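Local structure of probable glutamine-binding lipoprotein GlnH (GLNBP) (Mycobacterium tuberculosis, 6H20) at residues S61-F66 with L271-P276; T75-D80 with V137-N142; L146-S151 with V196-R201; T154-L159 with L173-E178; I212-V217 with L223-P228. The protein is a solute-binding lipoprotein that binds amino acids, with specificity for aspartate, and probably regulates protein kinase G to control glutamate metabolism. All coordinates share one frame; numbering follows the deposited sequence.

How the contacts relate
The five contacts lie in a two-lobed solute-binding fold whose ligand sits in the cleft. Contact 1 spans the other four in sequence, from residues 61-66 to the turn after helix 262-270, and touches contact 2, about 8 Å away between centres. Contacts 3, 4 and 5 gather farther off, their centres 11 to 16 Å apart. Strand 139-148 ties the two groups together: it starts in contact 2, ends in contact 3 and pairs with strand 223-226 of contact 5. Contact 4 lies within the span of contact 3, and contact 5 follows both. A hydrogen bond from N62 to G215 joins contacts 1 and 5 next to the cleft, consistent with a closed, ligand-bound form.

Contact 1: residues S61-F66 with L271-P276; sequences SNLFSF and LTVLGP
The bulged loop that follows strand 53-57, beside the amino-acid site, meets the turn leaving helix 262-270 through L63 and F64 on one side and L271 and V273 on the other. The meeting is wholly apolar. L271 sends its CD2 methyl to the far end of the phenylalanine, 3.7 Å from F64 CZ, and the two side chains cross at about a right angle. The F64 ring gets there because its CG is anti to the carbonyl carbon (chi1 -76°), which swings the ring out beside the backbone N. Next to it, L63 CB comes to 4.3 Å from L271 CD2, while L63 CD1 reaches outward to V273 CG1 at 4.2 Å.

The backbone of 61-66 is a classic beta bulge, with F64 and S65 both opposite S61. Their amides both bond to S61 O, F64 N at 3.0 Å and S65 N at 2.9 Å. L63 points toward the turn, and the ring end of F64 comes near it. On the partner side a short 3-10 turn, 272-274, turns V273 toward the loop, and G275 follows with a positive phi that suits glycine. Large hydrocarbon side chains fit these places because L271 and F64 are buried, whereas V273 lies at the exposed margin. F64 also packs on T121, a residue of the ligand pocket, and L271 on F77 of helix 77-90.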
# COMPACT_ATOMS: atom_id res chain seq x y z
N SER A 61 8.38 3.81 -2.16
CA SER A 61 7.11 4.53 -2.16
C SER A 61 7.27 5.84 -1.38
O SER A 61 7.04 5.89 -0.17
CB SER A 61 5.98 3.65 -1.59
OG SER A 61 5.73 2.52 -2.43
N ASN A 62 7.64 6.91 -2.09
CA ASN A 62 7.70 8.22 -1.46
C ASN A 62 6.37 8.52 -0.79
O ASN A 62 5.30 8.18 -1.30
CB ASN A 62 7.97 9.29 -2.51
CG ASN A 62 8.26 10.64 -1.88
OD1 ASN A 62 8.88 10.71 -0.81
ND2 ASN A 62 7.81 11.70 -2.52
N LEU A 63 6.45 9.17 0.38
CA LEU A 63 5.37 9.53 1.30
C LEU A 63 4.92 8.37 2.17
O LEU A 63 4.19 8.61 3.14
CB LEU A 63 4.13 10.16 0.63
CG LEU A 63 4.45 11.36 -0.25
CD1 LEU A 63 3.12 11.90 -0.79
CD2 LEU A 63 5.22 12.43 0.52
N PHE A 64 5.30 7.13 1.87
CA PHE A 64 4.80 5.95 2.56
C PHE A 64 5.90 5.13 3.21
O PHE A 64 5.82 4.84 4.41
CB PHE A 64 3.95 5.10 1.61
CG PHE A 64 2.59 5.69 1.39
CD1 PHE A 64 1.56 5.40 2.27
CD2 PHE A 64 2.38 6.62 0.39
CE1 PHE A 64 0.33 5.99 2.13
CE2 PHE A 64 1.15 7.23 0.24
CZ PHE A 64 0.11 6.90 1.12
N SER A 65 6.92 4.74 2.46
CA SER A 65 8.09 4.09 3.05
C SER A 65 9.24 4.35 2.08
O SER A 65 9.22 3.87 0.94
CB SER A 65 7.87 2.59 3.30
OG SER A 65 7.49 1.87 2.13
N PHE A 66 10.16 5.20 2.51
CA PHE A 66 11.25 5.66 1.66
C PHE A 66 12.38 6.11 2.57
O PHE A 66 12.17 6.33 3.77
CB PHE A 66 10.79 6.81 0.74
CG PHE A 66 10.46 8.08 1.47
CD1 PHE A 66 9.23 8.26 2.08
CD2 PHE A 66 11.40 9.10 1.56
CE1 PHE A 66 8.92 9.43 2.76
CE2 PHE A 66 11.10 10.29 2.23
CZ PHE A 66 9.86 10.45 2.84
N LEU A 271 0.29 13.61 3.61
CA LEU A 271 -0.63 13.43 2.49
C LEU A 271 -1.41 14.68 2.11
O LEU A 271 -2.37 14.58 1.34
CB LEU A 271 -1.60 12.28 2.79
CG LEU A 271 -0.93 10.93 3.06
CD1 LEU A 271 -1.98 9.83 3.26
CD2 LEU A 271 0.04 10.55 1.95
N THR A 272 -1.02 15.86 2.61
CA THR A 272 -1.80 17.06 2.30
C THR A 272 -1.82 17.38 0.81
O THR A 272 -2.71 18.12 0.37
CB THR A 272 -1.30 18.27 3.11
OG1 THR A 272 0.10 18.48 2.87
CG2 THR A 272 -1.54 18.05 4.59
N VAL A 273 -0.88 16.84 0.03
CA VAL A 273 -0.90 17.01 -1.42
C VAL A 273 -2.23 16.55 -2.02
O VAL A 273 -2.65 17.05 -3.08
CB VAL A 273 0.31 16.29 -2.05
CG1 VAL A 273 0.24 14.79 -1.80
CG2 VAL A 273 0.40 16.58 -3.53
N LEU A 274 -2.92 15.61 -1.37
CA LEU A 274 -4.15 15.09 -1.95
C LEU A 274 -5.38 15.90 -1.57
O LEU A 274 -6.44 15.71 -2.19
CB LEU A 274 -4.33 13.61 -1.60
CG LEU A 274 -3.42 12.72 -2.46
CD1 LEU A 274 -3.74 11.27 -2.24
CD2 LEU A 274 -3.55 13.06 -3.93
N GLY A 275 -5.26 16.82 -0.63
CA GLY A 275 -6.37 17.64 -0.20
C GLY A 275 -6.45 17.62 1.31
O GLY A 275 -5.66 16.96 1.98
N PRO A 276 -7.41 18.35 1.86
CA PRO A 276 -7.57 18.36 3.32
C PRO A 276 -7.91 16.96 3.82
O PRO A 276 -8.50 16.15 3.10
CB PRO A 276 -8.73 19.34 3.55
CG PRO A 276 -8.84 20.12 2.27
CD PRO A 276 -8.43 19.17 1.19

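Contact 2: residues T75-D80 with V137-N142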
# COMPACT_ATOMS: atom_id res chain seq x y z
N THR A 75 11.22 6.37 6.47
CA THR A 75 10.15 7.20 6.98
C THR A 75 8.99 7.15 6.00
O THR A 75 9.07 6.55 4.92
CB THR A 75 10.64 8.62 7.27
OG1 THR A 75 9.66 9.33 8.04
CG2 THR A 75 10.95 9.37 5.98
N GLY A 76 7.89 7.80 6.38
CA GLY A 76 6.69 7.81 5.58
C GLY A 76 5.46 7.46 6.40
O GLY A 76 5.55 7.05 7.56
N PHE A 77 4.30 7.60 5.75
CA PHE A 77 3.02 7.31 6.41
C PHE A 77 2.95 5.87 6.90
O PHE A 77 2.51 5.61 8.03
CB PHE A 77 1.88 7.59 5.42
CG PHE A 77 0.49 7.49 6.02
CD1 PHE A 77 -0.21 6.31 5.96
CD2 PHE A 77 -0.11 8.60 6.60
CE1 PHE A 77 -1.49 6.21 6.48
CE2 PHE A 77 -1.39 8.51 7.14
CZ PHE A 77 -2.07 7.30 7.07
N ASP A 78 3.36 4.90 6.07
CA ASP A 78 3.31 3.50 6.47
C ASP A 78 4.29 3.20 7.61
O ASP A 78 3.97 2.43 8.53
CB ASP A 78 3.59 2.58 5.28
CG ASP A 78 2.36 2.32 4.42
OD1 ASP A 78 1.22 2.52 4.89
OD2 ASP A 78 2.57 1.87 3.28
N VAL A 79 5.49 3.79 7.55
CA VAL A 79 6.45 3.65 8.65
C VAL A 79 5.83 4.14 9.95
O VAL A 79 5.96 3.50 11.01
CB VAL A 79 7.73 4.43 8.30
CG1 VAL A 79 8.69 4.39 9.48
CG2 VAL A 79 8.36 3.84 7.06
N ASP A 80 5.14 5.28 9.89
CA ASP A 80 4.55 5.86 11.09
C ASP A 80 3.39 5.03 11.61
O ASP A 80 3.24 4.88 12.83
CB ASP A 80 4.15 7.32 10.83
CG ASP A 80 5.36 8.25 10.77
OD1 ASP A 80 6.47 7.85 11.19
OD2 ASP A 80 5.19 9.39 10.29
N VAL A 137 -9.35 -1.13 7.79
CA VAL A 137 -8.77 -0.22 6.81
C VAL A 137 -8.15 0.98 7.50
O VAL A 137 -8.81 1.65 8.31
CB VAL A 137 -9.87 0.23 5.83
CG1 VAL A 137 -9.32 1.28 4.84
CG2 VAL A 137 -10.47 -0.96 5.10
N TYR A 138 -6.89 1.29 7.17
CA TYR A 138 -6.25 2.47 7.74
C TYR A 138 -6.07 3.63 6.77
O TYR A 138 -5.73 4.74 7.20
CB TYR A 138 -4.90 2.11 8.41
CG TYR A 138 -3.77 1.75 7.47
CD1 TYR A 138 -2.95 2.73 6.91
CD2 TYR A 138 -3.50 0.42 7.15
CE1 TYR A 138 -1.91 2.39 6.07
CE2 TYR A 138 -2.45 0.07 6.30
CZ TYR A 138 -1.67 1.08 5.76
OH TYR A 138 -0.65 0.73 4.92
N LEU A 139 -6.34 3.42 5.48
CA LEU A 139 -6.32 4.50 4.51
C LEU A 139 -7.01 3.96 3.28
O LEU A 139 -6.80 2.80 2.92
CB LEU A 139 -4.87 4.88 4.16
CG LEU A 139 -4.70 6.11 3.26
CD1 LEU A 139 -5.13 7.36 3.99
CD2 LEU A 139 -3.23 6.23 2.83
N ASP A 140 -7.85 4.78 2.64
CA ASP A 140 -8.60 4.35 1.46
C ASP A 140 -8.15 5.16 0.25
O ASP A 140 -8.44 6.36 0.17
CB ASP A 140 -10.10 4.49 1.68
CG ASP A 140 -10.90 3.86 0.56
OD1 ASP A 140 -10.52 2.76 0.11
OD2 ASP A 140 -11.91 4.47 0.13
N ALA A 141 -7.47 4.51 -0.68
CA ALA A 141 -6.97 5.16 -1.88
C ALA A 141 -7.77 4.68 -3.10
O ALA A 141 -8.65 3.82 -3.00
CB ALA A 141 -5.48 4.89 -2.04
N ASN A 142 -7.47 5.25 -4.26
CA ASN A 142 -8.14 4.79 -5.47
C ASN A 142 -7.18 4.90 -6.64
O ASN A 142 -6.44 5.89 -6.76
CB ASN A 142 -9.41 5.58 -5.77
CG ASN A 142 -10.42 4.75 -6.54
OD1 ASN A 142 -10.18 4.37 -7.70
ND2 ASN A 142 -11.57 4.46 -5.91
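Y138 is the first residue of 137-142 to meet the helix start at 75-80, and it does so in two ways. Its CG stands between the backbone N and the carbonyl carbon (chi1 72°), which aims the ring at the helix. The ring passes F77 edge to edge, with F77 CE1 3.8 Å from Y138 CD1, the two side chains sliding past each other in opposite directions. Farther out, the phenol donates a short hydrogen bond, Y138 OH to D78 OD1 at 2.6 Å. The hydroxyl meets this oxygen from above the carboxylate plane, 41° out of it, and ring and carboxylate planes are 72° apart. The other oxygen, D78 OD2, accepts from the backbone N of T121 in the ligand pocket, so one buried aspartate ties the pocket loop to the tyrosine. Two such donors would be expected to favour the charged form.

The next residue, L139, supplies only hydrocarbon: its CD2 lies 4.0 Å from F77 CE1, reaching the ring obliquely. Leucine suits a place walled by F64 as well as F77. Beyond it the chain runs on as strand, where the small A141 fits against Y235 and T211, and N142 bonds through its N to D210 OD1.

The helix starts at the N-cap G76, whose positive phi favours glycine. Helix 262-270 packs on both F77 and L139, while strand 139-148 pairs with strand 232-240 through L139 and A141, with Y138 just before it also bonded to Y235.

Contact 3: residues L146-S151 with V196-R201; sequences LAPRDS and VALQQR
P148 O, on the proline that meets L198, accepts a hydrogen bond from S151 N at 2.9 Å and closes a type I beta turn at the end of strand 139-148. Proline suits the join of strand and turn, since its ring fixes phi near the value found here, -62°. The ring is also the apolar surface offered to the helix: P148 CG and P148 CD each lie 4.0 Å from L198 CD1. The two side chains reach toward each other end on. L198 extends this way because its CG is anti to the backbone N (chi1 -174°), which carries one methyl to the proline. The other, L198 CD2, is a loose 4.4 Å from L146 O.

The helix stops just beyond. R201, with positive phi, is the C-prime residue of a Schellman motif, and R201 N bonds to L198 O at 2.9 Å. Its guanidinium then comes back toward the turn: R201 NH2 lies 5.4 Å from D150 OD2, opposite charges without contact. Y222 OH spans them, hydrogen-bonded to D150 OD1 and weakly to R201 NH2.

Helix 191-199 thus lies against the last residues of strand 139-148. Strand 223-226 pairs with that strand through A147 and H224 and packs L223 on L198, while L146 turns its side chain to L213, L216 and V217 of helix 210-219.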
# COMPACT_ATOMS: atom_id res chain seq x y z
N LEU A 146 -1.11 8.69 -13.88
CA LEU A 146 -0.09 9.72 -13.80
C LEU A 146 0.55 9.88 -15.17
O LEU A 146 1.01 8.90 -15.77
CB LEU A 146 0.98 9.32 -12.77
CG LEU A 146 2.16 10.27 -12.58
CD1 LEU A 146 1.72 11.46 -11.77
CD2 LEU A 146 3.31 9.54 -11.88
N ALA A 147 0.60 11.11 -15.68
CA ALA A 147 1.19 11.36 -16.98
C ALA A 147 1.87 12.72 -16.97
O ALA A 147 1.57 13.56 -16.10
CB ALA A 147 0.12 11.32 -18.08
N PRO A 148 2.79 12.98 -17.89
CA PRO A 148 3.37 14.32 -17.97
C PRO A 148 2.31 15.37 -18.29
O PRO A 148 1.30 15.08 -18.94
CB PRO A 148 4.38 14.20 -19.11
CG PRO A 148 4.69 12.71 -19.18
CD PRO A 148 3.40 12.04 -18.85
N ARG A 149 2.57 16.61 -17.86
CA ARG A 149 1.57 17.67 -18.03
C ARG A 149 1.21 17.93 -19.49
O ARG A 149 0.10 18.39 -19.77
CB ARG A 149 2.05 18.95 -17.35
CG ARG A 149 1.76 18.96 -15.86
CD ARG A 149 2.65 19.95 -15.13
NE ARG A 149 2.28 19.98 -13.73
CZ ARG A 149 1.23 20.66 -13.27
NH1 ARG A 149 0.49 21.40 -14.10
NH2 ARG A 149 0.94 20.61 -11.98
N ASP A 150 2.12 17.65 -20.43
CA ASP A 150 1.80 17.89 -21.84
C ASP A 150 1.17 16.69 -22.52
O ASP A 150 0.87 16.77 -23.72
CB ASP A 150 3.04 18.35 -22.61
CG ASP A 150 4.20 17.38 -22.48
OD1 ASP A 150 4.52 16.99 -21.34
OD2 ASP A 150 4.81 17.05 -23.53
N SER A 151 0.96 15.59 -21.80
CA SER A 151 0.39 14.39 -22.41
C SER A 151 -1.11 14.59 -22.65
O SER A 151 -1.80 15.20 -21.83
CB SER A 151 0.58 13.21 -21.46
OG SER A 151 -0.13 12.06 -21.91
N VAL A 196 11.30 6.59 -12.75
CA VAL A 196 12.52 6.69 -13.56
C VAL A 196 12.21 6.44 -15.03
O VAL A 196 12.67 7.17 -15.92
CB VAL A 196 13.60 5.73 -13.03
CG1 VAL A 196 14.78 5.67 -14.00
CG2 VAL A 196 14.05 6.17 -11.66
N ALA A 197 11.42 5.40 -15.31
CA ALA A 197 11.08 5.07 -16.70
C ALA A 197 10.36 6.23 -17.38
O ALA A 197 10.60 6.51 -18.56
CB ALA A 197 10.22 3.81 -16.74
N LEU A 198 9.46 6.90 -16.66
CA LEU A 198 8.73 8.02 -17.26
C LEU A 198 9.65 9.22 -17.44
O LEU A 198 9.59 9.91 -18.46
CB LEU A 198 7.51 8.36 -16.40
CG LEU A 198 6.55 9.42 -16.95
CD1 LEU A 198 6.08 9.10 -18.37
CD2 LEU A 198 5.35 9.53 -16.02
N GLN A 199 10.52 9.47 -16.46
CA GLN A 199 11.48 10.56 -16.60
C GLN A 199 12.37 10.36 -17.82
O GLN A 199 12.76 11.33 -18.48
CB GLN A 199 12.33 10.68 -15.34
CG GLN A 199 11.56 11.22 -14.17
CD GLN A 199 12.33 11.19 -12.87
OE1 GLN A 199 13.09 10.27 -12.60
NE2 GLN A 199 12.12 12.21 -12.05
N GLN A 200 12.70 9.11 -18.14
CA GLN A 200 13.53 8.80 -19.29
C GLN A 200 12.71 8.56 -20.55
O GLN A 200 13.28 8.14 -21.57
CB GLN A 200 14.43 7.61 -18.99
CG GLN A 200 15.18 7.76 -17.69
CD GLN A 200 16.33 6.79 -17.56
OE1 GLN A 200 16.72 6.13 -18.52
NE2 GLN A 200 16.87 6.69 -16.35
N ARG A 201 11.40 8.82 -20.50
CA ARG A 201 10.50 8.66 -21.65
C ARG A 201 10.52 7.24 -22.21
O ARG A 201 10.38 7.03 -23.42
CB ARG A 201 10.79 9.71 -22.74
CG ARG A 201 10.86 11.12 -22.19
CD ARG A 201 10.71 12.16 -23.29
NE ARG A 201 9.97 13.33 -22.83
CZ ARG A 201 10.54 14.48 -22.47
NH1 ARG A 201 11.85 14.62 -22.52
NH2 ARG A 201 9.78 15.50 -22.07

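Contact 4: residues T154-L159 with L173-E178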
# COMPACT_ATOMS: atom_id res chain seq x y z
N THR A 154 -6.01 11.64 -20.53
CA THR A 154 -6.88 12.07 -19.44
C THR A 154 -7.92 11.04 -19.01
O THR A 154 -8.60 11.27 -18.00
CB THR A 154 -7.61 13.38 -19.76
OG1 THR A 154 -8.54 13.17 -20.82
CG2 THR A 154 -6.62 14.47 -20.15
N LYS A 155 -8.08 9.94 -19.74
CA LYS A 155 -9.07 8.94 -19.37
C LYS A 155 -8.51 7.55 -19.64
O LYS A 155 -7.47 7.38 -20.28
CB LYS A 155 -10.41 9.15 -20.07
CG LYS A 155 -10.32 9.39 -21.55
CD LYS A 155 -11.66 9.85 -22.09
CE LYS A 155 -11.49 10.73 -23.30
NZ LYS A 155 -10.80 10.01 -24.41
N VAL A 156 -9.21 6.55 -19.11
CA VAL A 156 -8.71 5.17 -19.17
C VAL A 156 -8.51 4.72 -20.61
O VAL A 156 -7.52 4.05 -20.93
CB VAL A 156 -9.65 4.24 -18.39
CG1 VAL A 156 -9.20 2.79 -18.53
CG2 VAL A 156 -9.68 4.65 -16.95
N SER A 157 -9.44 5.08 -21.50
CA SER A 157 -9.34 4.60 -22.88
C SER A 157 -8.10 5.15 -23.59
O SER A 157 -7.63 4.53 -24.54
CB SER A 157 -10.62 4.92 -23.66
OG SER A 157 -10.84 6.32 -23.76
N ASP A 158 -7.56 6.27 -23.11
CA ASP A 158 -6.33 6.82 -23.68
C ASP A 158 -5.12 5.92 -23.45
O ASP A 158 -4.10 6.07 -24.12
CB ASP A 158 -6.04 8.20 -23.07
CG ASP A 158 -7.06 9.25 -23.49
OD1 ASP A 158 -7.67 9.10 -24.58
OD2 ASP A 158 -7.25 10.22 -22.74
N LEU A 159 -5.21 5.00 -22.48
CA LEU A 159 -4.11 4.09 -22.19
C LEU A 159 -3.96 2.99 -23.23
O LEU A 159 -2.88 2.41 -23.34
CB LEU A 159 -4.32 3.47 -20.81
CG LEU A 159 -4.35 4.50 -19.67
CD1 LEU A 159 -4.45 3.78 -18.33
CD2 LEU A 159 -3.12 5.40 -19.72
N LEU A 173 -1.71 -3.80 -11.51
CA LEU A 173 -1.51 -4.59 -12.71
C LEU A 173 -2.80 -5.28 -13.11
O LEU A 173 -3.18 -5.27 -14.29
CB LEU A 173 -0.40 -5.62 -12.44
CG LEU A 173 -0.13 -6.71 -13.48
CD1 LEU A 173 0.06 -6.12 -14.87
CD2 LEU A 173 1.10 -7.52 -13.06
N ARG A 174 -3.50 -5.87 -12.14
CA ARG A 174 -4.74 -6.56 -12.44
C ARG A 174 -5.77 -5.64 -13.08
O ARG A 174 -6.47 -6.03 -14.02
CB ARG A 174 -5.29 -7.21 -11.17
CG ARG A 174 -6.65 -7.88 -11.35
CD ARG A 174 -6.58 -9.09 -12.27
NE ARG A 174 -7.89 -9.73 -12.41
CZ ARG A 174 -8.89 -9.23 -13.12
NH1 ARG A 174 -10.05 -9.88 -13.19
NH2 ARG A 174 -8.75 -8.09 -13.77
N ARG A 175 -5.84 -4.38 -12.63
CA ARG A 175 -6.82 -3.45 -13.20
C ARG A 175 -6.43 -3.02 -14.61
O ARG A 175 -7.30 -2.89 -15.49
CB ARG A 175 -6.96 -2.24 -12.27
CG ARG A 175 -7.84 -1.11 -12.82
CD ARG A 175 -9.26 -1.60 -13.06
NE ARG A 175 -10.13 -0.56 -13.61
CZ ARG A 175 -10.25 -0.29 -14.91
NH1 ARG A 175 -9.55 -0.97 -15.81
NH2 ARG A 175 -11.07 0.67 -15.31
N ILE A 176 -5.14 -2.78 -14.86
CA ILE A 176 -4.69 -2.44 -16.21
C ILE A 176 -4.93 -3.60 -17.18
O ILE A 176 -5.15 -3.38 -18.38
CB ILE A 176 -3.21 -2.01 -16.17
CG1 ILE A 176 -3.07 -0.74 -15.34
CG2 ILE A 176 -2.66 -1.81 -17.58
CD1 ILE A 176 -3.96 0.37 -15.77
N ARG A 177 -4.90 -4.84 -16.68
CA ARG A 177 -5.16 -5.99 -17.54
C ARG A 177 -6.62 -6.08 -17.99
O ARG A 177 -6.94 -6.92 -18.84
CB ARG A 177 -4.75 -7.28 -16.83
CG ARG A 177 -3.25 -7.48 -16.73
CD ARG A 177 -2.69 -8.19 -17.97
NE ARG A 177 -3.06 -9.60 -17.96
CZ ARG A 177 -3.97 -10.14 -18.78
NH1 ARG A 177 -4.58 -9.38 -19.68
NH2 ARG A 177 -4.26 -11.43 -18.70
N GLU A 178 -7.51 -5.24 -17.45
CA GLU A 178 -8.89 -5.19 -17.90
C GLU A 178 -9.10 -4.27 -19.09
O GLU A 178 -10.14 -4.35 -19.74
CB GLU A 178 -9.82 -4.75 -16.77
CG GLU A 178 -9.86 -5.73 -15.62
CD GLU A 178 -10.63 -5.19 -14.42
OE1 GLU A 178 -11.29 -4.13 -14.55
OE2 GLU A 178 -10.57 -5.84 -13.36
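The guanidinium of R175 is met obliquely by a methyl of V156, with V156 CG1 4.3 Å from R175 NH2. The neighbouring guanidinium, that of R174, has E178 CG at its edge and in its plane. Both arginines lie near the E178 carboxylate. R174 NH2 makes a salt bridge to E178 OE2 at 2.9 Å, whereas R175 NH1 is a long 3.8 Å from E178 OE1, which lies well out of the guanidinium plane, so that charge alone acts there. R175 finds its firm partner in M230 O, to which its NE bonds. Arginine is apt in this place because its long side chain carries the guanidinium out to V156, where NH2 meets the methyl while NE keeps its bond to the carbonyl.

Helix 171-176, whose last turn opens the segment 173-178, is the helix of a beta-alpha-beta crossover between the parallel strands 163-167 and 184-188. The loop residues 154-159 lead into the first of these strands. Deeper in, L159 CD1 touches I176 CD1 at 4.3 Å, branched aliphatics that suit a buried place near V164 and V166.

The lead-in is braced by D158. Its OD2 takes two backbone N-H groups: T154 N at 2.9 Å through the anti lone pair, nearly straight at 174°, and K155 N at 3.1 Å, which comes from 44° above the carboxylate plane. Its OD1 takes the lysine ammonium, pairing weakly with K155 NZ at 3.3 Å.

Contact 5: residues I212-V217 with L223-P228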
# COMPACT_ATOMS: atom_id res chain seq x y z
N ILE A 212 0.04 6.76 -3.90
CA ILE A 212 1.38 6.48 -4.41
C ILE A 212 1.75 7.46 -5.51
O ILE A 212 2.87 8.00 -5.56
CB ILE A 212 1.48 5.01 -4.89
CG1 ILE A 212 1.21 4.05 -3.73
CG2 ILE A 212 2.85 4.75 -5.56
CD1 ILE A 212 1.17 2.59 -4.18
N LEU A 213 0.80 7.71 -6.43
CA LEU A 213 1.07 8.65 -7.52
C LEU A 213 1.39 10.04 -7.00
O LEU A 213 2.25 10.73 -7.56
CB LEU A 213 -0.13 8.71 -8.46
CG LEU A 213 -0.51 7.43 -9.22
CD1 LEU A 213 -1.69 7.74 -10.15
CD2 LEU A 213 0.68 6.89 -10.02
N ALA A 214 0.70 10.48 -5.93
CA ALA A 214 1.01 11.78 -5.34
C ALA A 214 2.45 11.84 -4.84
O ALA A 214 3.10 12.89 -4.93
CB ALA A 214 0.02 12.09 -4.21
N GLY A 215 2.96 10.73 -4.31
CA GLY A 215 4.36 10.69 -3.92
C GLY A 215 5.28 10.86 -5.11
O GLY A 215 6.34 11.51 -5.01
N LEU A 216 4.90 10.30 -6.26
CA LEU A 216 5.69 10.49 -7.47
C LEU A 216 5.62 11.94 -7.96
O LEU A 216 6.64 12.49 -8.42
CB LEU A 216 5.24 9.51 -8.56
CG LEU A 216 5.33 8.03 -8.17
CD1 LEU A 216 4.97 7.19 -9.38
CD2 LEU A 216 6.72 7.69 -7.64
N VAL A 217 4.44 12.56 -7.87
CA VAL A 217 4.31 13.98 -8.25
C VAL A 217 5.20 14.85 -7.38
O VAL A 217 5.79 15.83 -7.85
CB VAL A 217 2.84 14.43 -8.17
CG1 VAL A 217 2.74 15.96 -8.31
CG2 VAL A 217 2.02 13.74 -9.23
N LEU A 223 4.77 16.08 -13.62
CA LEU A 223 3.71 15.10 -13.79
C LEU A 223 2.44 15.55 -13.07
O LEU A 223 2.47 16.34 -12.12
CB LEU A 223 4.16 13.75 -13.24
CG LEU A 223 5.56 13.34 -13.65
CD1 LEU A 223 5.87 11.98 -13.02
CD2 LEU A 223 5.68 13.24 -15.17
N HIS A 224 1.30 15.03 -13.54
CA HIS A 224 0.02 15.30 -12.90
C HIS A 224 -0.86 14.05 -12.93
O HIS A 224 -0.67 13.14 -13.74
CB HIS A 224 -0.71 16.54 -13.47
CG HIS A 224 -1.17 16.40 -14.89
ND1 HIS A 224 -1.96 17.37 -15.49
CD2 HIS A 224 -0.97 15.44 -15.82
CE1 HIS A 224 -2.22 17.00 -16.73
NE2 HIS A 224 -1.64 15.84 -16.96
N ILE A 225 -1.84 14.03 -12.03
CA ILE A 225 -2.75 12.90 -11.88
C ILE A 225 -4.05 13.23 -12.60
O ILE A 225 -4.61 14.32 -12.43
CB ILE A 225 -3.02 12.62 -10.39
CG1 ILE A 225 -1.72 12.18 -9.70
CG2 ILE A 225 -4.10 11.55 -10.23
CD1 ILE A 225 -1.82 12.13 -8.17
N VAL A 226 -4.51 12.29 -13.42
CA VAL A 226 -5.67 12.47 -14.28
C VAL A 226 -6.56 11.25 -14.19
O VAL A 226 -6.18 10.19 -13.67
CB VAL A 226 -5.27 12.74 -15.75
CG1 VAL A 226 -4.38 13.97 -15.85
CG2 VAL A 226 -4.56 11.53 -16.33
N GLY A 227 -7.78 11.40 -14.70
CA GLY A 227 -8.68 10.30 -14.91
C GLY A 227 -9.59 10.00 -13.73
O GLY A 227 -9.46 10.56 -12.64
N PRO A 228 -10.53 9.09 -13.94
CA PRO A 228 -11.50 8.77 -12.90
C PRO A 228 -10.91 7.80 -11.89
O PRO A 228 -9.83 7.24 -12.07
CB PRO A 228 -12.61 8.08 -13.70
CG PRO A 228 -11.87 7.36 -14.78
CD PRO A 228 -10.66 8.21 -15.12
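I225 wedges into helix 210-219 between L213 and V217, one turn apart, in a helix-on-strand packing within the alpha/beta sheet of this lobe. Helix 212-217 and strand 223-226 run nearly antiparallel, at 157°, with their axes 8.3 Å apart. The helix carries the chain from strand 205-207 to strand 223-226, two strands that flank strand 139-148.

The apolar contacts come first. I225 CD1 sits 3.8 Å from L213 CB and also approaches A214 CB at 4.4 Å, where a small residue leaves room for the isoleucine end. V217 CG2 lies 4.1 Å from I225 CG1, the two side chains crossing obliquely. V217 presents this methyl because CG1 is anti to the backbone N (chi1 170°), which leaves CG2 beside that N and facing the strand. Beta-branched isoleucine fits a strand position, and its long branch reaches the helix. L223 also faces inward and packs on L195 of helix 191-199.

Other contacts are methyls against backbone polar atoms, made without hydrogen bonds: I225 CD1 lies 3.8 Å from A214 N, and V217 CG1 is equally far, 3.8 Å, from L223 O. At the start of the segment I212 touches the bound asparagine, so the same helix reaches the ligand.

H224 points away from the helix, with V226 CG1 3.5 Å above one face of its imidazole, offset toward the rim.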